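Local coordinates for protein oxidoreductase, short-chain dehydrogenase/reductase family (Aeromonas hydrophila subsp. hydrophila, PDB 3L6E) that probably acts as a nucleotide-dependent oxidoreductase of the short-chain dehydrogenase/reductase family, possibly reducing 3-dehydrosphinganine in sphingolipid metabolism, at residues R17-G22 with D202-M207; V30-M33 with R39-Q42; V81-G86 with L109-L114; S161-L166 with V219-I224. All coordinates share one frame; numbering follows the deposited sequence.

Contact 1: R17-G22 with D202-M207; sequences RALTIG and DAAAYM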
loop_
_atom_site.group_PDB
_atom_site.type_symbol
_atom_site.label_atom_id
_atom_site.label_comp_id
_atom_site.label_asym_id
_atom_site.label_seq_id
_atom_site.Cartn_x
_atom_site.Cartn_y
_atom_site.Cartn_z
ATOM N N ARG A 17 -12.027 -0.722 15.906
ATOM C CA ARG A 17 -12.979 -1.837 16.025
ATOM C C ARG A 17 -12.773 -2.809 14.878
ATOM O O ARG A 17 -12.520 -3.993 15.107
ATOM C CB ARG A 17 -14.437 -1.342 15.993
ATOM C CG ARG A 17 -15.183 -1.248 17.317
ATOM C CD ARG A 17 -16.723 -1.129 17.086
ATOM N NE ARG A 17 -17.168 -1.821 15.868
ATOM C CZ ARG A 17 -18.089 -2.787 15.810
ATOM N NH1 ARG A 17 -18.393 -3.339 14.647
ATOM N NH2 ARG A 17 -18.709 -3.200 16.907
ATOM N N ALA A 18 -12.850 -2.311 13.640
ATOM C CA ALA A 18 -12.748 -3.178 12.463
ATOM C C ALA A 18 -11.407 -3.922 12.409
ATOM O O ALA A 18 -11.348 -5.106 12.068
ATOM C CB ALA A 18 -12.974 -2.373 11.161
ATOM N N LEU A 19 -10.331 -3.211 12.715
ATOM C CA LEU A 19 -9.012 -3.814 12.733
ATOM C C LEU A 19 -8.922 -4.885 13.810
ATOM O O LEU A 19 -8.339 -5.922 13.569
ATOM C CB LEU A 19 -7.914 -2.770 12.933
ATOM C CG LEU A 19 -7.592 -1.779 11.801
ATOM C CD1 LEU A 19 -6.896 -0.556 12.359
ATOM C CD2 LEU A 19 -6.750 -2.412 10.701
ATOM N N THR A 20 -9.499 -4.627 14.988
ATOM C CA THR A 20 -9.458 -5.572 16.098
ATOM C C THR A 20 -10.195 -6.831 15.704
ATOM O O THR A 20 -9.667 -7.924 15.861
ATOM C CB THR A 20 -10.059 -5.013 17.395
ATOM O OG1 THR A 20 -9.311 -3.879 17.823
ATOM C CG2 THR A 20 -10.029 -6.061 18.527
ATOM N N ILE A 21 -11.411 -6.662 15.182
ATOM C CA ILE A 21 -12.234 -7.765 14.709
ATOM C C ILE A 21 -11.492 -8.619 13.685
ATOM O O ILE A 21 -11.504 -9.846 13.771
ATOM C CB ILE A 21 -13.603 -7.286 14.133
ATOM C CG1 ILE A 21 -14.402 -6.537 15.206
ATOM C CG2 ILE A 21 -14.389 -8.484 13.553
ATOM C CD1 ILE A 21 -15.699 -5.919 14.747
ATOM N N GLY A 22 -10.833 -7.956 12.737
ATOM C CA GLY A 22 -10.162 -8.624 11.623
ATOM C C GLY A 22 -8.985 -9.474 12.034
ATOM O O GLY A 22 -8.801 -10.572 11.507
ATOM N N ASP A 202 -13.694 -2.313 4.955
ATOM C CA ASP A 202 -12.886 -2.320 3.740
ATOM C C ASP A 202 -11.482 -1.737 3.999
ATOM O O ASP A 202 -10.466 -2.291 3.534
ATOM C CB ASP A 202 -13.564 -1.507 2.642
ATOM C CG ASP A 202 -14.823 -2.162 2.070
ATOM O OD1 ASP A 202 -15.088 -3.381 2.247
ATOM O OD2 ASP A 202 -15.546 -1.417 1.383
ATOM N N ALA A 203 -11.428 -0.625 4.735
ATOM C CA ALA A 203 -10.141 -0.008 5.075
ATOM C C ALA A 203 -9.276 -1.063 5.799
ATOM O O ALA A 203 -8.219 -1.441 5.306
ATOM C CB ALA A 203 -10.343 1.251 5.924
ATOM N N ALA A 204 -9.781 -1.577 6.916
ATOM C CA ALA A 204 -9.110 -2.629 7.699
ATOM C C ALA A 204 -8.573 -3.803 6.866
ATOM O O ALA A 204 -7.440 -4.264 7.088
ATOM C CB ALA A 204 -10.044 -3.161 8.812
ATOM N N ALA A 205 -9.388 -4.265 5.921
ATOM C CA ALA A 205 -9.074 -5.448 5.115
ATOM C C ALA A 205 -7.859 -5.231 4.235
ATOM O O ALA A 205 -7.000 -6.124 4.135
ATOM C CB ALA A 205 -10.306 -5.908 4.289
ATOM N N TYR A 206 -7.774 -4.053 3.602
ATOM C CA TYR A 206 -6.555 -3.659 2.888
ATOM C C TYR A 206 -5.350 -3.591 3.808
ATOM O O TYR A 206 -4.280 -4.061 3.452
ATOM C CB TYR A 206 -6.691 -2.283 2.225
ATOM C CG TYR A 206 -7.459 -2.295 0.931
ATOM C CD1 TYR A 206 -7.085 -3.138 -0.119
ATOM C CD2 TYR A 206 -8.566 -1.476 0.761
ATOM C CE1 TYR A 206 -7.809 -3.151 -1.308
ATOM C CE2 TYR A 206 -9.270 -1.476 -0.411
ATOM C CZ TYR A 206 -8.887 -2.301 -1.440
ATOM O OH TYR A 206 -9.625 -2.281 -2.602
HETATM N N MSE A 207 -5.543 -2.966 4.968
HETATM C CA MSE A 207 -4.477 -2.722 5.937
HETATM C C MSE A 207 -3.928 -4.046 6.497
HETATM O O MSE A 207 -2.714 -4.244 6.548
HETATM C CB MSE A 207 -4.969 -1.808 7.070
HETATM C CG MSE A 207 -5.315 -0.388 6.627
HETATM SE SE MSE A 207 -6.177 0.728 8.016
HETATM C CE MSE A 207 -4.640 1.212 9.039
#
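Ala204 meets Ala18 and Leu19 where helix 14-25 packs against helix 200-210. The methyls of Ala18 and Ala204 meet across the interface, that of Ala204 aimed more directly at its partner. Their CB atoms are 3.8 Å apart. Ala204 is small, and Leu19 closes in beside it. The CA-CB bond of Leu19 does not aim at the other helix, but the end of the side chain does reach it. Its CG lies beside the backbone N (chi1 -71°). One branch, CD2, does the touching. Leu19 CD2 lies 3.8 Å from Ala204 CA, so the leucine rests on the backbone of the second helix as well as on its methyl.

The same branch spans one helical turn. Leu19 CD2 is 4.1 Å from CB of Met207, which is a selenomethionine here. The selenium of Met207 also approaches this branch, at 4.2 Å from Leu19 CD2. CD2 thus sits against both Ala204 and the root of Met207. The contact is wholly apolar.

The short side chains allow a close approach. The two helix axes come within 8.6 Å and cross at -51°. Leu19 and Ala204 are the pair with the nearest CA atoms, 5.2 Å apart.

The pair of helices covers part of the central sheet of the Rossmann-type fold. Leu19 also packs on Leu208, further along helix 200-210. Met207 reaches down to Leu176 and Pro178 of strand 171-181 and to Leu222 and Ile224 of strand 217-226. Behind helix 14-25, Arg17, Thr20 and Ile21 touch helix 37-47.

Contact 2: V30-M33 with R39-Q42; sequences VSMM and RLQQ. Unlike the reference sequence in segment 39-42: Gln42 (reference Glu).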
loop_
_atom_site.group_PDB
_atom_site.type_symbol
_atom_site.label_atom_id
_atom_site.label_comp_id
_atom_site.label_asym_id
_atom_site.label_seq_id
_atom_site.Cartn_x
_atom_site.Cartn_y
_atom_site.Cartn_z
ATOM N N VAL A 30 -5.677 -9.831 20.986
ATOM C CA VAL A 30 -5.561 -8.385 20.806
ATOM C C VAL A 30 -5.716 -7.628 22.108
ATOM O O VAL A 30 -6.725 -7.767 22.772
ATOM C CB VAL A 30 -6.574 -7.862 19.741
ATOM C CG1 VAL A 30 -6.417 -6.386 19.548
ATOM C CG2 VAL A 30 -6.367 -8.558 18.426
ATOM N N SER A 31 -4.698 -6.851 22.478
ATOM C CA SER A 31 -4.819 -5.943 23.609
ATOM C C SER A 31 -5.386 -4.621 23.093
ATOM O O SER A 31 -4.693 -3.863 22.389
ATOM C CB SER A 31 -3.468 -5.713 24.272
ATOM O OG SER A 31 -3.089 -6.840 25.023
HETATM N N MSE A 32 -6.649 -4.370 23.404
HETATM C CA MSE A 32 -7.324 -3.164 22.914
HETATM C C MSE A 32 -7.056 -1.990 23.847
HETATM O O MSE A 32 -7.384 -2.052 25.024
HETATM C CB MSE A 32 -8.834 -3.404 22.808
HETATM C CG MSE A 32 -9.219 -4.638 22.013
HETATM SE SE MSE A 32 -11.147 -4.910 21.944
HETATM C CE MSE A 32 -11.538 -4.988 23.849
HETATM N N MSE A 33 -6.468 -0.923 23.331
HETATM C CA MSE A 33 -6.314 0.292 24.139
HETATM C C MSE A 33 -7.211 1.416 23.646
HETATM O O MSE A 33 -7.244 1.695 22.453
HETATM C CB MSE A 33 -4.866 0.759 24.161
HETATM C CG MSE A 33 -3.925 -0.261 24.798
HETATM SE SE MSE A 33 -2.103 0.398 24.794
HETATM C CE MSE A 33 -1.236 -1.226 25.487
ATOM N N ARG A 39 -17.083 1.334 24.903
ATOM C CA ARG A 39 -16.713 0.720 23.633
ATOM C C ARG A 39 -15.723 -0.441 23.778
ATOM O O ARG A 39 -15.767 -1.389 23.004
ATOM C CB ARG A 39 -16.151 1.785 22.685
ATOM C CG ARG A 39 -17.219 2.710 22.098
ATOM C CD ARG A 39 -16.635 4.013 21.580
ATOM N NE ARG A 39 -17.669 4.871 21.000
ATOM C CZ ARG A 39 -17.781 5.152 19.702
ATOM N NH1 ARG A 39 -16.912 4.660 18.823
ATOM N NH2 ARG A 39 -18.762 5.939 19.282
ATOM N N LEU A 40 -14.819 -0.354 24.748
ATOM C CA LEU A 40 -13.952 -1.484 25.061
ATOM C C LEU A 40 -14.750 -2.701 25.583
ATOM O O LEU A 40 -14.484 -3.837 25.173
ATOM C CB LEU A 40 -12.815 -1.071 26.011
ATOM C CG LEU A 40 -11.743 -0.130 25.425
ATOM C CD1 LEU A 40 -10.866 0.514 26.494
ATOM C CD2 LEU A 40 -10.865 -0.804 24.389
ATOM N N GLN A 41 -15.742 -2.451 26.448
ATOM C CA GLN A 41 -16.587 -3.510 27.010
ATOM C C GLN A 41 -17.458 -4.179 25.949
ATOM O O GLN A 41 -17.640 -5.407 25.967
ATOM C CB GLN A 41 -17.490 -2.974 28.132
ATOM C CG GLN A 41 -16.766 -2.579 29.425
ATOM C CD GLN A 41 -17.728 -2.174 30.537
ATOM O OE1 GLN A 41 -17.503 -2.483 31.713
ATOM N NE2 GLN A 41 -18.814 -1.501 30.168
ATOM N N GLN A 42 -18.015 -3.362 25.048
ATOM C CA GLN A 42 -18.882 -3.855 23.975
ATOM C C GLN A 42 -18.065 -4.800 23.083
ATOM O O GLN A 42 -18.577 -5.795 22.583
ATOM C CB GLN A 42 -19.538 -2.682 23.195
ATOM C CG GLN A 42 -19.150 -2.511 21.710
ATOM C CD GLN A 42 -19.449 -1.107 21.109
ATOM O OE1 GLN A 42 -19.026 -0.807 19.983
ATOM N NE2 GLN A 42 -20.150 -0.252 21.863
#
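This is apolar packing of a helix on a strand, inside one beta-alpha-beta unit of the Rossmann-type fold. Strand 29-34 leads by a short turn into helix 37-47, and the chain then returns as strand 51-55. Met32 and Leu40 carry the contact, and both are buried. Both CA-CB bonds point across the interface, and the CA atoms of the pair are 7.2 Å apart.

Leu40 touches with one branch. Leu40 CD2 lies 3.7 Å from Met32 CB, at the root of the longer side chain. The same methyl is 3.8 Å from Met32 O, so it rests against the strand backbone too. It also comes within 4.3 Å of the carbonyl carbon C of Met33.

Met32 is a selenomethionine. Its chain is extended as far as the selenium and then bends at the last torsion (chi3 -57°). This turn carries the terminal methyl to the helix backbone, where Met32 CE is 3.4 Å from Leu40 O. The two side chains thus lap past each other: each one's outer end lies near the other residue's backbone.

Met33 points its CA-CB bond to the other side of the sheet, where it packs on Phe68 and Ala71 of helix 61-75. Met32 also touches Thr20 of helix 14-25 and Val51 of strand 51-55. Leu40 reaches Val55 at the far end of that same strand.

Contact 3: V81-G86 with L109-L114; sequences VLHCAG and LVSTIL. Unlike the reference sequence in segment 109-114: Val110 (reference Ile).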
loop_
_atom_site.group_PDB
_atom_site.type_symbol
_atom_site.label_atom_id
_atom_site.label_comp_id
_atom_site.label_asym_id
_atom_site.label_seq_id
_atom_site.Cartn_x
_atom_site.Cartn_y
_atom_site.Cartn_z
ATOM N N VAL A 81 2.253 -3.468 16.974
ATOM C CA VAL A 81 1.606 -2.349 17.627
ATOM C C VAL A 81 0.952 -1.519 16.533
ATOM O O VAL A 81 1.614 -0.968 15.643
ATOM C CB VAL A 81 2.556 -1.520 18.525
ATOM C CG1 VAL A 81 1.796 -0.341 19.161
ATOM C CG2 VAL A 81 3.093 -2.390 19.650
ATOM N N LEU A 82 -0.371 -1.491 16.589
ATOM C CA LEU A 82 -1.174 -0.805 15.609
ATOM C C LEU A 82 -1.676 0.451 16.270
ATOM O O LEU A 82 -2.538 0.402 17.146
ATOM C CB LEU A 82 -2.342 -1.681 15.182
ATOM C CG LEU A 82 -2.556 -1.873 13.687
ATOM C CD1 LEU A 82 -3.876 -2.572 13.422
ATOM C CD2 LEU A 82 -2.503 -0.555 12.967
ATOM N N HIS A 83 -1.094 1.576 15.895
ATOM C CA HIS A 83 -1.487 2.824 16.510
ATOM C C HIS A 83 -2.514 3.549 15.654
ATOM O O HIS A 83 -2.234 3.934 14.517
ATOM C CB HIS A 83 -0.290 3.720 16.812
ATOM C CG HIS A 83 -0.658 4.951 17.582
ATOM N ND1 HIS A 83 -0.598 6.216 17.041
ATOM C CD2 HIS A 83 -1.140 5.102 18.835
ATOM C CE1 HIS A 83 -1.013 7.095 17.933
ATOM N NE2 HIS A 83 -1.352 6.444 19.027
ATOM N N CYS A 84 -3.712 3.695 16.206
ATOM C CA CYS A 84 -4.783 4.432 15.565
ATOM C C CYS A 84 -4.965 5.763 16.257
ATOM O O CYS A 84 -5.777 5.874 17.162
ATOM C CB CYS A 84 -6.083 3.643 15.626
ATOM S SG CYS A 84 -6.024 2.154 14.678
ATOM N N ALA A 85 -4.193 6.769 15.837
ATOM C CA ALA A 85 -4.304 8.103 16.438
ATOM C C ALA A 85 -5.711 8.668 16.259
ATOM O O ALA A 85 -6.144 9.506 17.047
ATOM C CB ALA A 85 -3.263 9.050 15.874
ATOM N N GLY A 86 -6.431 8.178 15.249
ATOM C CA GLY A 86 -7.800 8.627 14.974
ATOM C C GLY A 86 -7.745 10.002 14.345
ATOM O O GLY A 86 -6.969 10.219 13.413
ATOM N N LEU A 109 -0.269 13.878 18.261
ATOM C CA LEU A 109 1.128 13.744 18.079
ATOM C C LEU A 109 1.790 13.165 19.287
ATOM O O LEU A 109 2.607 12.354 19.187
ATOM C CB LEU A 109 1.711 15.057 17.700
ATOM C CG LEU A 109 3.190 15.061 17.471
ATOM C CD1 LEU A 109 3.654 13.973 16.579
ATOM C CD2 LEU A 109 3.523 16.392 16.924
ATOM N N VAL A 110 1.384 13.593 20.436
ATOM C CA VAL A 110 1.904 13.137 21.716
ATOM C C VAL A 110 1.645 11.644 21.912
ATOM O O VAL A 110 2.548 10.893 22.307
ATOM C CB VAL A 110 1.311 13.961 22.887
ATOM C CG1 VAL A 110 1.739 13.406 24.229
ATOM C CG2 VAL A 110 1.719 15.424 22.773
ATOM N N SER A 111 0.421 11.205 21.627
ATOM C CA SER A 111 0.103 9.790 21.757
ATOM C C SER A 111 0.959 9.041 20.755
ATOM O O SER A 111 1.526 8.003 21.084
ATOM C CB SER A 111 -1.395 9.507 21.565
ATOM O OG SER A 111 -1.774 9.513 20.193
ATOM N N THR A 112 1.105 9.596 19.552
ATOM C CA THR A 112 1.883 8.910 18.524
ATOM C C THR A 112 3.333 8.724 18.963
ATOM O O THR A 112 3.891 7.642 18.808
ATOM C CB THR A 112 1.807 9.586 17.146
ATOM O OG1 THR A 112 0.457 9.563 16.680
ATOM C CG2 THR A 112 2.657 8.838 16.132
ATOM N N ILE A 113 3.916 9.774 19.524
ATOM C CA ILE A 113 5.315 9.745 19.994
ATOM C C ILE A 113 5.542 8.792 21.169
ATOM O O ILE A 113 6.520 8.044 21.181
ATOM C CB ILE A 113 5.827 11.159 20.314
ATOM C CG1 ILE A 113 5.975 11.940 19.001
ATOM C CG2 ILE A 113 7.166 11.102 21.060
ATOM C CD1 ILE A 113 6.379 13.381 19.151
ATOM N N LEU A 114 4.632 8.817 22.138
ATOM C CA LEU A 114 4.740 7.989 23.338
ATOM C C LEU A 114 4.523 6.501 23.049
ATOM O O LEU A 114 5.224 5.650 23.594
ATOM C CB LEU A 114 3.760 8.464 24.408
ATOM C CG LEU A 114 3.965 9.840 25.041
ATOM C CD1 LEU A 114 2.672 10.274 25.700
ATOM C CD2 LEU A 114 5.126 9.861 26.045
#
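Ser111 is the first residue of helix 98-123 in this segment to meet strand 80-84, and it does so at the edge of the His83 ring. Its OG lies in the ring plane. His83 NE2 donates to Ser111 OG in a weak hydrogen bond of 3.3 Å, bent to 122°. OG stands between the backbone N and the carbonyl carbon (chi1 78°). It is also hydrogen-bonded to Ser107 O, one turn back in its own helix, so the imidazole is a secondary partner.

Thr112 follows, and its side chain crosses that of His83 at about a right angle. Thr112 OG1 sits near the ring plane, 3.1 Å from His83 CE1. This is an approach to a carbon at the ring edge. The hydroxyl itself bonds to Asn108 O. Ala85 adds its methyl, with Ala85 CB 3.8 Å from Thr112 OG1.

The two hydroxyls thus line one edge of the imidazole. His83 reaches them because CG lies opposite the backbone N (chi1 -174°), which sends the ring out from the sheet. ND1 is in a weak hydrogen bond with Asn132 OD1 on the neighbouring strand 128-137.

Helix 98-123 packs here on the middle of the parallel sheet. The run from His83 to Gly86, at the C-terminal side of strand 80-84, stands at the place of the NNAG motif of classical short-chain dehydrogenases, here His-Cys-Ala-Gly. In relatives this part of the Rossmann fold borders the cofactor site.

Contact 4: S161-L166 with V219-I224; sequences SLRAEL and VTDLFI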
loop_
_atom_site.group_PDB
_atom_site.type_symbol
_atom_site.label_atom_id
_atom_site.label_comp_id
_atom_site.label_asym_id
_atom_site.label_seq_id
_atom_site.Cartn_x
_atom_site.Cartn_y
_atom_site.Cartn_z
ATOM N N SER A 161 11.244 10.062 10.302
ATOM C CA SER A 161 12.500 10.402 10.938
ATOM C C SER A 161 12.884 9.309 11.939
ATOM O O SER A 161 14.064 8.997 12.103
ATOM C CB SER A 161 12.390 11.761 11.622
ATOM O OG SER A 161 13.474 11.982 12.492
ATOM N N LEU A 162 11.886 8.727 12.601
ATOM C CA LEU A 162 12.142 7.620 13.513
ATOM C C LEU A 162 12.529 6.361 12.741
ATOM O O LEU A 162 13.420 5.613 13.169
ATOM C CB LEU A 162 10.931 7.342 14.409
ATOM C CG LEU A 162 11.066 6.205 15.430
ATOM C CD1 LEU A 162 12.300 6.419 16.326
ATOM C CD2 LEU A 162 9.819 6.099 16.273
ATOM N N ARG A 163 11.859 6.123 11.607
ATOM C CA ARG A 163 12.160 4.928 10.810
ATOM C C ARG A 163 13.549 4.950 10.184
ATOM O O ARG A 163 14.213 3.912 10.135
ATOM C CB ARG A 163 11.077 4.595 9.782
ATOM C CG ARG A 163 10.856 5.609 8.684
ATOM C CD ARG A 163 10.550 4.952 7.341
ATOM N NE ARG A 163 9.407 4.043 7.379
ATOM C CZ ARG A 163 8.316 4.168 6.618
ATOM N NH1 ARG A 163 7.345 3.279 6.710
ATOM N NH2 ARG A 163 8.193 5.165 5.758
ATOM N N ALA A 164 13.992 6.122 9.726
ATOM C CA ALA A 164 15.343 6.266 9.181
ATOM C C ALA A 164 16.410 6.068 10.275
ATOM O O ALA A 164 17.527 5.616 10.000
ATOM C CB ALA A 164 15.511 7.618 8.499
ATOM N N GLU A 165 16.042 6.413 11.505
ATOM C CA GLU A 165 16.869 6.202 12.684
ATOM C C GLU A 165 16.907 4.717 13.059
ATOM O O GLU A 165 17.914 4.222 13.558
ATOM C CB GLU A 165 16.298 7.039 13.829
ATOM C CG GLU A 165 16.927 6.856 15.193
ATOM C CD GLU A 165 16.108 7.525 16.285
ATOM O OE1 GLU A 165 16.041 6.971 17.409
ATOM O OE2 GLU A 165 15.524 8.600 16.015
ATOM N N LEU A 166 15.802 4.013 12.809
ATOM C CA LEU A 166 15.704 2.584 13.109
ATOM C C LEU A 166 16.062 1.683 11.923
ATOM O O LEU A 166 15.799 0.482 11.952
ATOM C CB LEU A 166 14.321 2.228 13.663
ATOM C CG LEU A 166 13.866 2.807 15.009
ATOM C CD1 LEU A 166 12.434 2.387 15.284
ATOM C CD2 LEU A 166 14.785 2.410 16.173
ATOM N N VAL A 219 5.310 -4.399 3.418
ATOM C CA VAL A 219 4.771 -3.109 2.982
ATOM C C VAL A 219 5.249 -2.044 3.965
ATOM O O VAL A 219 5.112 -2.213 5.164
ATOM C CB VAL A 219 3.216 -3.161 2.964
ATOM C CG1 VAL A 219 2.597 -1.741 2.988
ATOM C CG2 VAL A 219 2.747 -3.951 1.780
ATOM N N THR A 220 5.806 -0.952 3.456
ATOM C CA THR A 220 6.281 0.127 4.316
ATOM C C THR A 220 5.259 1.260 4.431
ATOM O O THR A 220 5.188 1.930 5.459
ATOM C CB THR A 220 7.629 0.694 3.828
ATOM O OG1 THR A 220 7.505 1.094 2.460
ATOM C CG2 THR A 220 8.785 -0.363 3.970
ATOM N N ASP A 221 4.468 1.459 3.375
ATOM C CA ASP A 221 3.489 2.551 3.315
ATOM C C ASP A 221 2.292 2.141 2.480
ATOM O O ASP A 221 2.438 1.579 1.391
ATOM C CB ASP A 221 4.100 3.855 2.734
ATOM C CG ASP A 221 5.473 4.183 3.324
ATOM O OD1 ASP A 221 5.571 4.963 4.313
ATOM O OD2 ASP A 221 6.461 3.648 2.782
ATOM N N LEU A 222 1.105 2.446 2.985
ATOM C CA LEU A 222 -0.130 2.086 2.289
ATOM C C LEU A 222 -1.112 3.263 2.237
ATOM O O LEU A 222 -1.537 3.739 3.255
ATOM C CB LEU A 222 -0.798 0.893 2.981
ATOM C CG LEU A 222 -2.089 0.362 2.367
ATOM C CD1 LEU A 222 -1.841 -0.345 1.030
ATOM C CD2 LEU A 222 -2.854 -0.542 3.334
ATOM N N PHE A 223 -1.475 3.697 1.035
ATOM C CA PHE A 223 -2.397 4.809 0.848
ATOM C C PHE A 223 -3.711 4.276 0.288
ATOM O O PHE A 223 -3.732 3.649 -0.763
ATOM C CB PHE A 223 -1.786 5.872 -0.084
ATOM C CG PHE A 223 -0.560 6.544 0.479
ATOM C CD1 PHE A 223 0.681 5.909 0.447
ATOM C CD2 PHE A 223 -0.646 7.812 1.051
ATOM C CE1 PHE A 223 1.823 6.526 0.970
ATOM C CE2 PHE A 223 0.473 8.429 1.583
ATOM C CZ PHE A 223 1.721 7.788 1.536
ATOM N N ILE A 224 -4.797 4.490 1.018
ATOM C CA ILE A 224 -6.128 4.078 0.552
ATOM C C ILE A 224 -6.985 5.308 0.311
ATOM O O ILE A 224 -7.057 6.179 1.170
ATOM C CB ILE A 224 -6.847 3.189 1.588
ATOM C CG1 ILE A 224 -5.948 2.032 2.037
ATOM C CG2 ILE A 224 -8.167 2.644 1.019
ATOM C CD1 ILE A 224 -6.374 1.481 3.376
#
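Arg163 reaches from helix 145-165 to Thr220 and Asp221 on strand 217-226, the last strand of the Rossmann-type sheet. A salt bridge and a backbone hydrogen bond make up the close part of the contact. The two backbones stay well apart, with the CA atoms of Arg163 and Thr220 10.0 Å from each other. Arg163 CG lies between the backbone N and the carbonyl carbon (chi1 64°), and the chain bends twice more on its way to the strand.

The guanidinium presents its edge. Arg163 NH2 meets Asp221 OD1 at 3.0 Å in a nearly straight bond (165°), on the syn lone pair. The carboxylate stands almost perpendicular to the guanidinium, with their planes 87° apart. Arg163 NH1 gives a weak bond to the same oxygen. It gives a shorter but bent one of 2.8 Å to Thr220 O, from above the carbonyl plane. NH1 also bonds to Leu173 O on strand 171-181.

The helix side is the more open one: Arg163 is partly exposed, and its side chain alone bridges the gap to the buried Asp221. Strand 217-226 is an outermost strand of this chain's sheet. It pairs antiparallel with a strand of the second subunit, and Asp221 packs on Phe223 of that subunit. Within its own strand, Thr220 OG1 donates to Asp221 OD2 at 2.8 Å, from above the carboxylate plane.

In the fold
Contacts 2, 3 and 4 each join a helix to a strand of the same parallel sheet, while contact 1 joins two helices lying on it. Contacts 1 and 2 meet at Thr20, whose CG2 is 3.8 Å from Val30 CG1. Contact 1 touches contact 3 through Leu19 CD1, 3.7 Å from Cys84 SG. It also touches contact 4, where Met207 CA is 3.8 Å from Leu222 CD2. Contacts 2 and 4 lie on opposite sides of the chain's centre, with their centres 26 Å apart. Contacts 1 and 4 both reach the second subunit. A bound sulfate, probably from the crystallisation liquor, lies about 6 Å from the side chain of Leu40 in contact 2.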